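PDB 6D2Y: PbSGBP-B lipoprotein from Prevotella bryantii B14, which probably binds polysaccharide at the cell surface as a product of a polysaccharide utilization locus, and carries a bound magnesium ion. Local coordinates for residues Ala323-Ala327 against Val443-Ile449. Residues are numbered along the deposited sequence; the frame is centred on the assembly and turned at random.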
loop_
_atom_site.group_PDB
_atom_site.type_symbol
_atom_site.label_atom_id
_atom_site.label_comp_id
_atom_site.label_asym_id
_atom_site.label_seq_id
_atom_site.Cartn_x
_atom_site.Cartn_y
_atom_site.Cartn_z
ATOM N N ALA A 323 22.877 -2.779 -11.147
ATOM C CA ALA A 323 23.123 -3.505 -9.906
ATOM C C ALA A 323 21.818 -4.145 -9.429
ATOM O O ALA A 323 21.343 -3.913 -8.321
ATOM C CB ALA A 323 23.711 -2.581 -8.842
ATOM N N GLY A 324 21.236 -4.979 -10.287
ATOM C CA GLY A 324 19.945 -5.564 -9.985
ATOM C C GLY A 324 19.993 -6.507 -8.798
ATOM O O GLY A 324 21.021 -7.103 -8.477
ATOM N N TRP A 325 18.844 -6.637 -8.141
ATOM C CA TRP A 325 18.671 -7.488 -6.969
ATOM C C TRP A 325 17.813 -8.676 -7.381
ATOM O O TRP A 325 16.602 -8.533 -7.587
ATOM C CB TRP A 325 18.027 -6.704 -5.827
ATOM C CG TRP A 325 17.678 -7.527 -4.626
ATOM C CD1 TRP A 325 18.350 -8.614 -4.151
ATOM C CD2 TRP A 325 16.569 -7.322 -3.744
ATOM N NE1 TRP A 325 17.727 -9.103 -3.026
ATOM C CE2 TRP A 325 16.632 -8.325 -2.755
ATOM C CE3 TRP A 325 15.529 -6.389 -3.694
ATOM C CZ2 TRP A 325 15.694 -8.422 -1.729
ATOM C CZ3 TRP A 325 14.600 -6.487 -2.674
ATOM C CH2 TRP A 325 14.689 -7.494 -1.706
ATOM N N GLY A 326 18.437 -9.844 -7.502
ATOM C CA GLY A 326 17.739 -11.005 -8.014
ATOM C C GLY A 326 17.824 -12.235 -7.136
ATOM O O GLY A 326 17.302 -13.294 -7.498
ATOM N N ALA A 327 18.478 -12.124 -5.984
ATOM C CA ALA A 327 18.569 -13.258 -5.078
ATOM C C ALA A 327 18.651 -12.749 -3.649
ATOM O O ALA A 327 19.006 -11.596 -3.397
ATOM C CB ALA A 327 19.775 -14.148 -5.400
ATOM N N VAL A 443 18.973 -15.757 -8.832
ATOM C CA VAL A 443 20.082 -15.712 -9.778
ATOM C C VAL A 443 21.222 -14.931 -9.141
ATOM O O VAL A 443 20.993 -13.970 -8.395
ATOM C CB VAL A 443 19.660 -15.094 -11.129
ATOM C CG1 VAL A 443 18.410 -15.781 -11.657
ATOM C CG2 VAL A 443 19.425 -13.597 -10.998
ATOM N N GLU A 444 22.452 -15.364 -9.414
ATOM C CA GLU A 444 23.618 -14.696 -8.852
ATOM C C GLU A 444 23.671 -13.251 -9.329
ATOM O O GLU A 444 23.433 -12.958 -10.504
ATOM C CB GLU A 444 24.895 -15.438 -9.248
ATOM C CG GLU A 444 26.157 -14.910 -8.592
ATOM C CD GLU A 444 27.407 -15.595 -9.110
ATOM O OE1 GLU A 444 27.456 -15.909 -10.319
ATOM O OE2 GLU A 444 28.337 -15.823 -8.309
ATOM N N CYS A 445 23.976 -12.341 -8.408
ATOM C CA CYS A 445 23.900 -10.920 -8.704
ATOM C C CYS A 445 24.927 -10.169 -7.868
ATOM O O CYS A 445 25.632 -10.746 -7.034
ATOM C CB CYS A 445 22.488 -10.383 -8.444
ATOM S SG CYS A 445 21.778 -10.870 -6.850
ATOM N N THR A 446 25.007 -8.864 -8.113
ATOM C CA THR A 446 25.790 -7.930 -7.307
ATOM C C THR A 446 24.865 -6.766 -6.987
ATOM O O THR A 446 24.939 -5.704 -7.620
ATOM C CB THR A 446 27.047 -7.463 -8.042
ATOM O OG1 THR A 446 26.680 -6.887 -9.302
ATOM C CG2 THR A 446 27.996 -8.631 -8.280
ATOM N N PRO A 447 23.972 -6.932 -6.017
ATOM C CA PRO A 447 22.915 -5.942 -5.810
ATOM C C PRO A 447 23.384 -4.741 -5.006
ATOM O O PRO A 447 24.229 -4.841 -4.114
ATOM C CB PRO A 447 21.850 -6.731 -5.042
ATOM C CG PRO A 447 22.647 -7.713 -4.246
ATOM C CD PRO A 447 23.863 -8.061 -5.075
ATOM N N ILE A 448 22.818 -3.587 -5.351
ATOM C CA ILE A 448 22.996 -2.346 -4.608
ATOM C C ILE A 448 21.609 -1.840 -4.244
ATOM O O ILE A 448 20.799 -1.544 -5.132
ATOM C CB ILE A 448 23.768 -1.290 -5.412
ATOM C CG1 ILE A 448 25.245 -1.680 -5.530
ATOM C CG2 ILE A 448 23.623 0.079 -4.758
ATOM C CD1 ILE A 448 26.142 -0.556 -6.027
ATOM N N ILE A 449 21.331 -1.755 -2.948
ATOM C CA ILE A 449 20.032 -1.324 -2.446
ATOM C C ILE A 449 20.260 -0.123 -1.547
ATOM O O ILE A 449 20.848 -0.246 -0.465
ATOM C CB ILE A 449 19.298 -2.440 -1.694
ATOM C CG1 ILE A 449 18.954 -3.584 -2.644
ATOM C CG2 ILE A 449 18.061 -1.887 -1.001
ATOM C CD1 ILE A 449 18.562 -4.857 -1.938
HETATM O O HOH W 1 23.103 -7.370 -9.916
#
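The indole of Trp-325 lies across the end of Ile-449, whose CD1 sits over one ring face, 3.6 Å from Trp-325 CD2 and displaced toward the rim. The contact is a CH-pi one: Ile-449 CD1 stands 22° off the normal of the Trp-325 five-membered ring. With CG anti to the backbone N (chi1 174°), the indole of Trp-325 extends to Ile-449. Separately, CB of Trp-325 meets CB of Pro-447 at 3.9 Å. Met-317, Leu-428 and Met-330 touch both Trp-325 and Ile-449, while Trp-377 meets the indole edge-to-face. At the polar end, Trp-325 NE1 binds the carbonyl of Gly-328 and makes a weak bond to Ala-327 O.

Farther along, the CB of Cys-445 points toward 323-327, and its SG, set between the backbone N and the carbonyl carbon, accepts the N-H of Gly-326, N to SG 3.6 Å and fairly straight at 162°. The sulfur also packs against CB of Ala-327. Beyond it, Val-443 N donates to Gly-326 O over 3.3 Å. At the other end CB of Ala-323 rests on CB of Ile-448, 3.7 Å apart, beside a weak bond from Ile-448 N to Ala-323 O. Between these bonds, CA of Pro-447 makes C-H...O contacts with the carbonyls of Ala-323 and Gly-324, and a water links Gly-324 O to Thr-446 N.

The two irregular, mostly buried segments form no regular strand ladder. Together these contacts join the loop between strands 311-318 and 330-335 to the lead-in of strand 449-458, inside the beta-sandwich domain assigned to the xyloglucan-binding family; that last strand continues to Asp-452, a magnesium ligand.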